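Local coordinates for periplasmic protein TorT (Vibrio parahaemolyticus, PDB 3O1I) that probably senses trimethylamine N-oxide in the periplasm, acting as a solute-binding-type protein that partners a membrane sensor kinase to switch on the respiratory genes for that compound, at residues H130-G135 and N164-I169; N138-L143 and I190-I195; G144-G149 and S172-N177; V203-A208 and L223-L228. All blocks are in the same frame, centred on the assembly; numbering follows the deposited sequence.

Interaction 1 (H130-G135 and N164-I169)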
loop_
_atom_site.group_PDB
_atom_site.type_symbol
_atom_site.label_atom_id
_atom_site.label_comp_id
_atom_site.label_asym_id
_atom_site.label_seq_id
_atom_site.Cartn_x
_atom_site.Cartn_y
_atom_site.Cartn_z
ATOM N N HIS D 130 -35.938 1.979 31.820
ATOM C CA HIS D 130 -37.044 2.641 31.147
ATOM C C HIS D 130 -38.272 1.756 31.111
ATOM O O HIS D 130 -38.755 1.365 30.043
ATOM C CB HIS D 130 -36.632 3.026 29.733
ATOM C CG HIS D 130 -35.717 4.202 29.687
ATOM N ND1 HIS D 130 -36.155 5.485 29.926
ATOM C CD2 HIS D 130 -34.380 4.286 29.497
ATOM C CE1 HIS D 130 -35.126 6.312 29.884
ATOM N NE2 HIS D 130 -34.037 5.610 29.626
ATOM N N PRO D 131 -38.797 1.423 32.294
ATOM C CA PRO D 131 -39.982 0.575 32.415
ATOM C C PRO D 131 -41.148 1.131 31.618
ATOM O O PRO D 131 -41.242 2.341 31.398
ATOM C CB PRO D 131 -40.248 0.580 33.916
ATOM C CG PRO D 131 -38.857 0.694 34.490
ATOM C CD PRO D 131 -38.260 1.768 33.623
ATOM N N LYS D 132 -42.029 0.238 31.181
ATOM C CA LYS D 132 -43.195 0.645 30.416
ATOM C C LYS D 132 -43.813 1.868 31.073
ATOM O O LYS D 132 -44.077 1.876 32.276
ATOM C CB LYS D 132 -44.229 -0.484 30.362
ATOM C CG LYS D 132 -45.471 -0.144 29.552
ATOM C CD LYS D 132 -45.101 0.144 28.106
ATOM C CE LYS D 132 -46.252 0.769 27.344
ATOM N NZ LYS D 132 -45.848 1.125 25.954
ATOM N N GLY D 133 -44.026 2.907 30.277
ATOM C CA GLY D 133 -44.618 4.123 30.792
ATOM C C GLY D 133 -43.580 5.134 31.217
ATOM O O GLY D 133 -43.815 6.333 31.133
ATOM N N SER D 134 -42.427 4.664 31.672
ATOM C CA SER D 134 -41.377 5.573 32.110
ATOM C C SER D 134 -41.204 6.749 31.138
ATOM O O SER D 134 -40.809 7.849 31.540
ATOM C CB SER D 134 -40.056 4.811 32.260
ATOM O OG SER D 134 -39.010 5.674 32.684
ATOM N N GLY D 135 -41.519 6.504 29.866
ATOM C CA GLY D 135 -41.397 7.525 28.838
ATOM C C GLY D 135 -40.720 6.974 27.595
ATOM O O GLY D 135 -39.563 6.550 27.663
ATOM N N ASN D 164 -41.720 -5.752 26.418
ATOM C CA ASN D 164 -42.746 -5.148 27.256
ATOM C C ASN D 164 -42.200 -4.022 28.124
ATOM O O ASN D 164 -42.048 -4.159 29.336
ATOM C CB ASN D 164 -43.428 -6.215 28.121
ATOM C CG ASN D 164 -44.169 -7.261 27.288
ATOM O OD1 ASN D 164 -44.962 -6.925 26.405
ATOM N ND2 ASN D 164 -43.919 -8.534 27.578
ATOM N N SER D 165 -41.909 -2.900 27.480
ATOM C CA SER D 165 -41.385 -1.728 28.162
ATOM C C SER D 165 -41.511 -0.529 27.227
ATOM O O SER D 165 -42.000 -0.662 26.104
ATOM C CB SER D 165 -39.926 -1.950 28.561
ATOM O OG SER D 165 -39.144 -2.338 27.449
ATOM N N ASP D 166 -41.074 0.638 27.686
ATOM C CA ASP D 166 -41.172 1.843 26.871
ATOM C C ASP D 166 -39.873 2.206 26.151
ATOM O O ASP D 166 -39.344 3.310 26.283
ATOM C CB ASP D 166 -41.672 3.010 27.734
ATOM C CG ASP D 166 -43.125 3.375 27.433
ATOM O OD1 ASP D 166 -43.913 2.470 27.077
ATOM O OD2 ASP D 166 -43.480 4.568 27.556
ATOM N N ILE D 167 -39.376 1.252 25.376
ATOM C CA ILE D 167 -38.158 1.428 24.607
ATOM C C ILE D 167 -38.490 1.152 23.146
ATOM O O ILE D 167 -38.941 0.058 22.807
ATOM C CB ILE D 167 -37.063 0.464 25.102
ATOM C CG1 ILE D 167 -36.514 0.980 26.430
ATOM C CG2 ILE D 167 -35.965 0.323 24.063
ATOM C CD1 ILE D 167 -35.518 0.081 27.062
ATOM N N HIS D 168 -38.288 2.156 22.296
ATOM C CA HIS D 168 -38.567 2.035 20.869
ATOM C C HIS D 168 -37.254 1.991 20.096
ATOM O O HIS D 168 -36.267 2.609 20.499
ATOM C CB HIS D 168 -39.388 3.239 20.388
ATOM C CG HIS D 168 -39.852 3.131 18.968
ATOM N ND1 HIS D 168 -40.908 2.328 18.593
ATOM C CD2 HIS D 168 -39.398 3.710 17.830
ATOM C CE1 HIS D 168 -41.086 2.419 17.287
ATOM N NE2 HIS D 168 -40.181 3.250 16.800
ATOM N N ILE D 169 -37.241 1.247 18.994
ATOM C CA ILE D 169 -36.052 1.162 18.154
ATOM C C ILE D 169 -36.290 2.097 16.967
ATOM O O ILE D 169 -37.227 1.896 16.187
ATOM C CB ILE D 169 -35.817 -0.273 17.631
ATOM C CG1 ILE D 169 -35.795 -1.263 18.796
ATOM C CG2 ILE D 169 -34.482 -0.350 16.910
ATOM C CD1 ILE D 169 -35.541 -2.701 18.372
#

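Interaction 2 (N138-L143 and I190-I195)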
loop_
_atom_site.group_PDB
_atom_site.type_symbol
_atom_site.label_atom_id
_atom_site.label_comp_id
_atom_site.label_asym_id
_atom_site.label_seq_id
_atom_site.Cartn_x
_atom_site.Cartn_y
_atom_site.Cartn_z
ATOM N N ASN D 138 -36.244 6.333 22.494
ATOM C CA ASN D 138 -35.782 5.931 21.167
ATOM C C ASN D 138 -34.337 5.454 21.227
ATOM O O ASN D 138 -33.453 6.153 21.731
ATOM C CB ASN D 138 -35.923 7.087 20.171
ATOM C CG ASN D 138 -37.377 7.412 19.862
ATOM O OD1 ASN D 138 -38.154 6.532 19.493
ATOM N ND2 ASN D 138 -37.750 8.678 20.011
ATOM N N ILE D 139 -34.105 4.252 20.708
ATOM C CA ILE D 139 -32.780 3.649 20.731
ATOM C C ILE D 139 -32.291 3.280 19.320
ATOM O O ILE D 139 -33.094 3.070 18.404
ATOM C CB ILE D 139 -32.803 2.388 21.645
ATOM C CG1 ILE D 139 -31.380 1.901 21.909
ATOM C CG2 ILE D 139 -33.650 1.285 20.995
ATOM C CD1 ILE D 139 -31.310 0.594 22.676
ATOM N N ALA D 140 -30.972 3.203 19.153
ATOM C CA ALA D 140 -30.372 2.867 17.861
ATOM C C ALA D 140 -29.538 1.595 17.933
ATOM O O ALA D 140 -28.634 1.499 18.754
ATOM C CB ALA D 140 -29.503 4.022 17.380
ATOM N N LEU D 141 -29.824 0.638 17.051
ATOM C CA LEU D 141 -29.111 -0.643 17.025
ATOM C C LEU D 141 -27.952 -0.757 16.040
ATOM O O LEU D 141 -28.164 -0.755 14.844
ATOM C CB LEU D 141 -30.098 -1.788 16.745
ATOM C CG LEU D 141 -30.864 -2.382 17.935
ATOM C CD1 LEU D 141 -31.970 -3.317 17.443
ATOM C CD2 LEU D 141 -29.883 -3.131 18.821
ATOM N N LEU D 142 -26.731 -0.868 16.552
ATOM C CA LEU D 142 -25.552 -1.019 15.700
ATOM C C LEU D 142 -24.815 -2.291 16.114
ATOM O O LEU D 142 -23.702 -2.249 16.636
ATOM C CB LEU D 142 -24.621 0.188 15.830
ATOM C CG LEU D 142 -25.223 1.570 15.550
ATOM C CD1 LEU D 142 -24.103 2.595 15.580
ATOM C CD2 LEU D 142 -25.935 1.593 14.209
ATOM N N LEU D 143 -25.453 -3.424 15.855
ATOM C CA LEU D 143 -24.930 -4.731 16.216
ATOM C C LEU D 143 -23.720 -5.206 15.428
ATOM O O LEU D 143 -22.681 -5.509 16.010
ATOM C CB LEU D 143 -26.057 -5.755 16.120
ATOM C CG LEU D 143 -27.242 -5.347 17.002
ATOM C CD1 LEU D 143 -28.394 -6.336 16.837
ATOM C CD2 LEU D 143 -26.772 -5.261 18.453
ATOM N N ILE D 190 -25.801 9.888 15.178
ATOM C CA ILE D 190 -25.745 11.174 15.860
ATOM C C ILE D 190 -26.504 12.241 15.069
ATOM O O ILE D 190 -27.128 13.130 15.650
ATOM C CB ILE D 190 -24.285 11.621 16.065
ATOM C CG1 ILE D 190 -23.527 10.560 16.866
ATOM C CG2 ILE D 190 -24.247 12.922 16.832
ATOM C CD1 ILE D 190 -22.049 10.853 17.039
ATOM N N ASP D 191 -26.464 12.136 13.744
ATOM C CA ASP D 191 -27.148 13.088 12.873
ATOM C C ASP D 191 -28.670 12.974 12.870
ATOM O O ASP D 191 -29.363 13.965 12.645
ATOM C CB ASP D 191 -26.632 12.956 11.440
ATOM C CG ASP D 191 -25.235 13.510 11.276
ATOM O OD1 ASP D 191 -25.048 14.721 11.515
ATOM O OD2 ASP D 191 -24.325 12.739 10.913
ATOM N N MET D 192 -29.192 11.775 13.102
ATOM C CA MET D 192 -30.637 11.584 13.128
ATOM C C MET D 192 -31.244 12.595 14.084
ATOM O O MET D 192 -31.923 13.522 13.653
ATOM C CB MET D 192 -31.001 10.178 13.599
ATOM C CG MET D 192 -30.661 9.061 12.640
ATOM S SD MET D 192 -31.259 7.514 13.329
ATOM C CE MET D 192 -29.854 6.987 14.211
ATOM N N GLY D 193 -31.000 12.408 15.381
ATOM C CA GLY D 193 -31.526 13.327 16.376
ATOM C C GLY D 193 -32.317 12.716 17.524
ATOM O O GLY D 193 -32.067 13.041 18.684
ATOM N N ASN D 194 -33.266 11.835 17.213
ATOM C CA ASN D 194 -34.112 11.203 18.233
ATOM C C ASN D 194 -33.422 10.144 19.083
ATOM O O ASN D 194 -34.033 9.585 19.992
ATOM C CB ASN D 194 -35.310 10.520 17.581
ATOM C CG ASN D 194 -35.902 11.331 16.468
ATOM O OD1 ASN D 194 -36.490 12.387 16.699
ATOM N ND2 ASN D 194 -35.746 10.845 15.237
ATOM N N ILE D 195 -32.161 9.855 18.800
ATOM C CA ILE D 195 -31.474 8.810 19.534
ATOM C C ILE D 195 -31.072 9.109 20.964
ATOM O O ILE D 195 -30.304 10.032 21.234
ATOM C CB ILE D 195 -30.232 8.333 18.773
ATOM C CG1 ILE D 195 -30.615 8.025 17.322
ATOM C CG2 ILE D 195 -29.650 7.098 19.447
ATOM C CD1 ILE D 195 -31.823 7.109 17.182
#

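Interaction 3 (G144-G149 and S172-N177)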
loop_
_atom_site.group_PDB
_atom_site.type_symbol
_atom_site.label_atom_id
_atom_site.label_comp_id
_atom_site.label_asym_id
_atom_site.label_seq_id
_atom_site.Cartn_x
_atom_site.Cartn_y
_atom_site.Cartn_z
ATOM N N GLY D 144 -23.850 -5.279 14.109
ATOM C CA GLY D 144 -22.731 -5.725 13.299
ATOM C C GLY D 144 -23.164 -6.178 11.922
ATOM O O GLY D 144 -24.154 -5.671 11.393
ATOM N N PRO D 145 -22.447 -7.139 11.316
ATOM C CA PRO D 145 -22.771 -7.653 9.981
ATOM C C PRO D 145 -24.169 -8.277 9.819
ATOM O O PRO D 145 -25.176 -7.677 10.191
ATOM C CB PRO D 145 -21.626 -8.637 9.711
ATOM C CG PRO D 145 -21.208 -9.063 11.081
ATOM C CD PRO D 145 -21.238 -7.786 11.851
ATOM N N ARG D 146 -24.225 -9.474 9.242
ATOM C CA ARG D 146 -25.492 -10.166 9.025
ATOM C C ARG D 146 -25.375 -11.680 9.169
ATOM O O ARG D 146 -26.039 -12.434 8.456
ATOM C CB ARG D 146 -26.056 -9.832 7.643
ATOM C CG ARG D 146 -26.856 -8.538 7.573
ATOM C CD ARG D 146 -28.206 -8.662 8.290
ATOM N NE ARG D 146 -29.024 -9.755 7.757
ATOM C CZ ARG D 146 -30.281 -10.006 8.117
ATOM N NH1 ARG D 146 -30.890 -9.240 9.017
ATOM N NH2 ARG D 146 -30.934 -11.030 7.583
ATOM N N THR D 147 -24.520 -12.127 10.091
ATOM C CA THR D 147 -24.337 -13.567 10.338
ATOM C C THR D 147 -23.829 -13.949 11.743
ATOM O O THR D 147 -24.648 -14.055 12.661
ATOM C CB THR D 147 -23.395 -14.191 9.280
ATOM O OG1 THR D 147 -23.874 -13.902 7.956
ATOM C CG2 THR D 147 -23.338 -15.715 9.433
ATOM N N ARG D 148 -22.519 -14.151 11.929
ATOM C CA ARG D 148 -21.930 -14.571 13.211
ATOM C C ARG D 148 -22.518 -13.984 14.502
ATOM O O ARG D 148 -22.101 -12.909 14.935
ATOM C CB ARG D 148 -20.413 -14.313 13.202
ATOM C CG ARG D 148 -19.638 -14.861 14.412
ATOM C CD ARG D 148 -19.518 -13.855 15.573
ATOM N NE ARG D 148 -18.974 -14.443 16.803
ATOM C CZ ARG D 148 -18.574 -13.739 17.863
ATOM N NH1 ARG D 148 -18.649 -12.414 17.859
ATOM N NH2 ARG D 148 -18.098 -14.360 18.933
ATOM N N GLY D 149 -23.481 -14.699 15.070
ATOM C CA GLY D 149 -24.142 -14.280 16.318
ATOM C C GLY D 149 -24.210 -12.780 16.559
ATOM O O GLY D 149 -24.130 -12.296 17.690
ATOM N N SER D 172 -32.033 0.230 12.770
ATOM C CA SER D 172 -30.869 -0.611 12.976
ATOM C C SER D 172 -29.962 -0.547 11.750
ATOM O O SER D 172 -30.436 -0.633 10.621
ATOM C CB SER D 172 -31.316 -2.051 13.226
ATOM O OG SER D 172 -30.218 -2.873 13.582
ATOM N N PHE D 173 -28.662 -0.392 11.979
ATOM C CA PHE D 173 -27.707 -0.323 10.886
ATOM C C PHE D 173 -26.700 -1.455 10.942
ATOM O O PHE D 173 -26.008 -1.648 11.936
ATOM C CB PHE D 173 -26.981 1.028 10.892
ATOM C CG PHE D 173 -27.905 2.202 10.803
ATOM C CD1 PHE D 173 -28.363 2.832 11.954
ATOM C CD2 PHE D 173 -28.403 2.616 9.574
ATOM C CE1 PHE D 173 -29.300 3.854 11.883
ATOM C CE2 PHE D 173 -29.342 3.638 9.495
ATOM C CZ PHE D 173 -29.793 4.254 10.652
ATOM N N TRP D 174 -26.619 -2.198 9.848
ATOM C CA TRP D 174 -25.707 -3.318 9.755
ATOM C C TRP D 174 -24.459 -2.932 8.972
ATOM O O TRP D 174 -24.501 -2.076 8.098
ATOM C CB TRP D 174 -26.415 -4.489 9.083
ATOM C CG TRP D 174 -27.768 -4.749 9.657
ATOM C CD1 TRP D 174 -28.971 -4.310 9.170
ATOM C CD2 TRP D 174 -28.058 -5.465 10.860
ATOM N NE1 TRP D 174 -29.991 -4.710 9.999
ATOM C CE2 TRP D 174 -29.461 -5.419 11.046
ATOM C CE3 TRP D 174 -27.271 -6.141 11.801
ATOM C CZ2 TRP D 174 -30.095 -6.027 12.142
ATOM C CZ3 TRP D 174 -27.901 -6.745 12.890
ATOM C CH2 TRP D 174 -29.301 -6.683 13.050
ATOM N N ALA D 175 -23.347 -3.573 9.299
ATOM C CA ALA D 175 -22.080 -3.311 8.645
ATOM C C ALA D 175 -21.039 -4.154 9.337
ATOM O O ALA D 175 -21.147 -4.425 10.526
ATOM C CB ALA D 175 -21.718 -1.851 8.766
ATOM N N ASP D 176 -20.018 -4.562 8.603
ATOM C CA ASP D 176 -18.976 -5.381 9.193
ATOM C C ASP D 176 -18.386 -4.713 10.439
ATOM O O ASP D 176 -18.512 -3.504 10.634
ATOM C CB ASP D 176 -17.897 -5.652 8.146
ATOM C CG ASP D 176 -18.477 -6.201 6.844
ATOM O OD1 ASP D 176 -19.238 -7.195 6.887
ATOM O OD2 ASP D 176 -18.171 -5.642 5.770
ATOM N N ASN D 177 -17.746 -5.494 11.297
ATOM C CA ASN D 177 -17.192 -4.912 12.506
ATOM C C ASN D 177 -15.824 -4.297 12.324
ATOM O O ASN D 177 -14.843 -4.710 12.934
ATOM C CB ASN D 177 -17.181 -5.935 13.647
ATOM C CG ASN D 177 -18.589 -6.319 14.088
ATOM O OD1 ASN D 177 -19.452 -5.454 14.291
ATOM N ND2 ASN D 177 -18.827 -7.620 14.238
#

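Interaction 4 (V203-A208 and L223-L228)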
loop_
_atom_site.group_PDB
_atom_site.type_symbol
_atom_site.label_atom_id
_atom_site.label_comp_id
_atom_site.label_asym_id
_atom_site.label_seq_id
_atom_site.Cartn_x
_atom_site.Cartn_y
_atom_site.Cartn_z
ATOM N N VAL D 203 -17.163 -2.843 18.977
ATOM C CA VAL D 203 -16.553 -2.034 17.927
ATOM C C VAL D 203 -17.371 -0.749 17.813
ATOM O O VAL D 203 -16.851 0.352 17.999
ATOM C CB VAL D 203 -16.541 -2.813 16.560
ATOM C CG1 VAL D 203 -16.103 -1.906 15.406
ATOM C CG2 VAL D 203 -15.601 -4.002 16.667
ATOM N N ALA D 204 -18.658 -0.894 17.530
ATOM C CA ALA D 204 -19.515 0.270 17.410
ATOM C C ALA D 204 -19.334 1.192 18.623
ATOM O O ALA D 204 -18.893 2.339 18.480
ATOM C CB ALA D 204 -20.963 -0.163 17.284
ATOM N N ILE D 205 -19.659 0.682 19.813
ATOM C CA ILE D 205 -19.544 1.466 21.034
ATOM C C ILE D 205 -18.188 2.145 21.166
ATOM O O ILE D 205 -18.140 3.337 21.441
ATOM C CB ILE D 205 -19.864 0.610 22.317
ATOM C CG1 ILE D 205 -21.360 0.698 22.641
ATOM C CG2 ILE D 205 -19.052 1.101 23.533
ATOM C CD1 ILE D 205 -22.273 0.027 21.635
ATOM N N GLU D 206 -17.087 1.432 20.963
ATOM C CA GLU D 206 -15.785 2.096 21.083
ATOM C C GLU D 206 -15.717 3.378 20.230
ATOM O O GLU D 206 -15.241 4.426 20.691
ATOM C CB GLU D 206 -14.661 1.155 20.667
ATOM C CG GLU D 206 -14.353 0.072 21.664
ATOM C CD GLU D 206 -13.351 -0.922 21.122
ATOM O OE1 GLU D 206 -13.595 -1.454 20.018
ATOM O OE2 GLU D 206 -12.326 -1.177 21.786
ATOM N N ALA D 207 -16.196 3.271 18.987
ATOM C CA ALA D 207 -16.234 4.381 18.034
ATOM C C ALA D 207 -17.164 5.465 18.570
ATOM O O ALA D 207 -16.821 6.651 18.539
ATOM C CB ALA D 207 -16.735 3.890 16.662
ATOM N N ALA D 208 -18.341 5.060 19.054
ATOM C CA ALA D 208 -19.300 6.010 19.606
ATOM C C ALA D 208 -18.660 6.838 20.727
ATOM O O ALA D 208 -18.921 8.036 20.853
ATOM C CB ALA D 208 -20.525 5.278 20.120
ATOM N N LEU D 223 -24.428 4.810 25.793
ATOM C CA LEU D 223 -23.832 3.655 25.116
ATOM C C LEU D 223 -23.985 2.322 25.861
ATOM O O LEU D 223 -23.595 2.189 27.022
ATOM C CB LEU D 223 -22.353 3.930 24.853
ATOM C CG LEU D 223 -22.094 5.297 24.212
ATOM C CD1 LEU D 223 -20.605 5.460 23.928
ATOM C CD2 LEU D 223 -22.932 5.434 22.938
ATOM N N VAL D 224 -24.547 1.338 25.166
ATOM C CA VAL D 224 -24.770 0.007 25.713
ATOM C C VAL D 224 -24.168 -1.037 24.773
ATOM O O VAL D 224 -24.639 -1.203 23.645
ATOM C CB VAL D 224 -26.286 -0.256 25.881
ATOM C CG1 VAL D 224 -26.547 -1.709 26.241
ATOM C CG2 VAL D 224 -26.845 0.656 26.955
ATOM N N SER D 225 -23.135 -1.731 25.253
ATOM C CA SER D 225 -22.430 -2.773 24.497
ATOM C C SER D 225 -23.185 -4.104 24.495
ATOM O O SER D 225 -23.984 -4.361 25.392
ATOM C CB SER D 225 -21.051 -2.997 25.123
ATOM O OG SER D 225 -20.016 -2.967 24.156
ATOM N N VAL D 226 -22.928 -4.952 23.501
ATOM C CA VAL D 226 -23.580 -6.258 23.448
ATOM C C VAL D 226 -22.577 -7.323 23.901
ATOM O O VAL D 226 -22.900 -8.515 23.968
ATOM C CB VAL D 226 -24.096 -6.574 22.042
ATOM C CG1 VAL D 226 -24.885 -7.875 22.039
ATOM C CG2 VAL D 226 -24.991 -5.452 21.575
ATOM N N TYR D 227 -21.358 -6.874 24.211
ATOM C CA TYR D 227 -20.284 -7.737 24.724
ATOM C C TYR D 227 -19.148 -6.847 25.214
ATOM O O TYR D 227 -19.209 -5.634 25.044
ATOM C CB TYR D 227 -19.803 -8.763 23.672
ATOM C CG TYR D 227 -19.066 -8.226 22.458
ATOM C CD1 TYR D 227 -17.678 -8.062 22.480
ATOM C CD2 TYR D 227 -19.753 -7.905 21.278
ATOM C CE1 TYR D 227 -16.990 -7.596 21.360
ATOM C CE2 TYR D 227 -19.075 -7.435 20.152
ATOM C CZ TYR D 227 -17.693 -7.276 20.201
ATOM O OH TYR D 227 -17.004 -6.732 19.128
ATOM N N LEU D 228 -18.123 -7.426 25.828
ATOM C CA LEU D 228 -17.039 -6.614 26.372
ATOM C C LEU D 228 -15.725 -6.687 25.622
ATOM O O LEU D 228 -15.443 -7.667 24.933
ATOM C CB LEU D 228 -16.783 -7.001 27.836
ATOM C CG LEU D 228 -15.664 -6.214 28.526
ATOM C CD1 LEU D 228 -16.171 -4.837 28.916
ATOM C CD2 LEU D 228 -15.185 -6.953 29.737
#

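Interaction 1 (H130-G135 and N164-I169)
The carboxylate of D166 has the amide nitrogen of G133 standing over one face: G133 N is 3.0 Å from D166 CG and 3.2 Å from each carboxylate oxygen, too poorly angled for a hydrogen bond. P131 to S134 form a type II beta turn in the loop leading into strand 137-142 of the Rossmann-like lobe, and the facing residues lead into the edge strand 167-172. K132 comes to the OD1 end of the carboxylate, where its NZ forms a salt bridge; OD1 is not securely placed in the model, so the detail of that bond is doubtful. The H130 ring meets the ring of Y197, planes about 65° apart, and NE2 bonds the Y197 hydroxyl. G133 takes the turn position with positive phi (94°), which glycine tolerates readily. K132 CB lies 3.8 Å from S165 CA; a long, flexible cation suits a surface place facing an aspartate. S165 OG bonds I162 O, in helix 152-163. I167 supplies apolar packing, also meeting I139 and L126. Its CG1 rests 3.9 Å from H130 CB, while D166 N gives H130 O a weak 3.4 Å bond.

Interaction 2 (N138-L143 and I190-I195)
The methyl group of A140 meets the I195 side chain at close quarters: A140 CB is 3.7 Å from I195 CG2 and 3.9 Å from I195 CD1. I195 lies on the return from helix 179-192 in a beta-alpha-beta crossover of the Rossmann-like lobe, which joins strands 167-172 and 197-200 and passes over strand 137-142, the one that carries A140. A short residue suits A140, since its side chain points from an interior strand toward the covering layer and a single methyl lets the branched isoleucine settle against the sheet. The chi2 of I195 (-51°) turns CD1 back toward that methyl. M192 reaches in more distantly, its CE 4.4 Å from A140 CB, a flexible thioether chain filling the margin. Nearer the surface N138 and N194 lie side by side and point the same way, their amide planes 67° apart. Their nearest approach is N138 CB to N194 O, 3.1 Å, and the two amides are not hydrogen-bonded to each other.

Further out, V189 of the helix touches both A140 and I195, and V170 of strand 167-172 touches N138 and I195. The strand is fixed by its neighbours in the sheet, A140 pairing through its backbone with Y197 and V199. G193 turns the chain out of the helix with a phi of 127°, a conformation that suits glycine, and so delivers N194 and I195 to the strand. Near the start of the strand, N138 N donates to the carboxylate oxygen OD2 of D196.

Interaction 3 (G144-G149 and S172-N177)
R146 sets its CD over one face of the W174 indole, 4.2 Å from the centroid of the five-membered ring and 15° off its normal, a CH-pi contact. The chi2 of R146 (-71°) turns CD into that place. Its guanidinium stands nearly upright to the ring, the planes 85° apart, and with CZ 5.7 Å from the same centroid any cation-pi attraction is weak at most. The opposite face of W174 receives S172 OG, 3.4 Å above the plane and offset toward the rim; that hydroxyl is hydrogen-bonded to L141 O. At the indole edge lies G144 O, 3.2 Å from W174 CE3. A broad, flat ring can take a methylene on one face, a hydroxyl on the other and a carbonyl oxygen at its edge.

These two loops follow the C-terminal ends of the neighbouring parallel strands 137-142 and 167-172, the side of the lobe that in periplasmic binding proteins faces the interlobe cleft. R148 extends from the first of them to a cation-pi contact with W115, and it also touches N95.

The backbone is joined by A175 N to G144 O, 3.1 Å and fairly straight. G144 has a backbone conformation that by itself favours glycine, and a CB there would also clash with N177 OD1 and P145 CD. P145 and N177 cross at about a right angle, P145 CD being 3.4 Å from N177 ND2. N177 OD1 makes a weak bond to S201 OG, and it lies 3.4 Å from G144 CA.

Interaction 4 (V203-A208 and L223-L228)
Helix 203-208 runs nearly antiparallel to strand 223-225, their axes 155° apart and 8.2 Å from each other at closest approach, with I205 facing S225. I205 points at the strand and does most of the touching: its CG1 lies 4.0 Å from L223 CB, while CD1 passes over the backbone to within 3.3 Å of V224 O. One helical turn later A208 faces the same leucine, A208 CB being 3.7 Å from L223 CD2. An alanine brings the helix backbone close, and the forked end of L223 spreads both methyls against it. This is the return half of a beta-alpha-beta unit, strand 197-200, helix 202-214 and strand 222-225, the repeating element of the Rossmann-like lobe. L223 also packs on I209 and L212 of the same helix, and I205 on V232 of helix 230-236.

S225 brings a polar group into the aliphatic packing, its OG 4.0 Å from I205 CB. Buried beside an aliphatic group, the hydroxyl is satisfied by donating to Y227 O, a 2.9 Å bond directed nearly along the C=O axis, which ties the strand end to the loop that follows. In that loop Y227 has CG between its backbone N and carbonyl carbon (chi1 68°), and its ring runs beside V203 in the same direction. The length of the phenol ring brings Y227 OH 3.9 Å from V203 CG2.

All four contacts lie in the lobe built round the four-stranded parallel sheet. Interaction 4 is the buried one, aliphatic helix-on-strand packing; interaction 2 is partly buried and grades from methyl groups to a surface pair of amides. Interactions 1 and 3 are surface loop contacts with centres about 25 Å apart, the first at the strand entrances with charge and a beta turn, the other beyond the strand exits with an indole, a proline and glycine. Strand 137-142 and the residue after it link the set: I139 N bonds H168 O of interaction 1, L141 O takes F173 N of interaction 3, and L143 packs on V226 of interaction 4. N177 and V203 bring interactions 3 and 4 together.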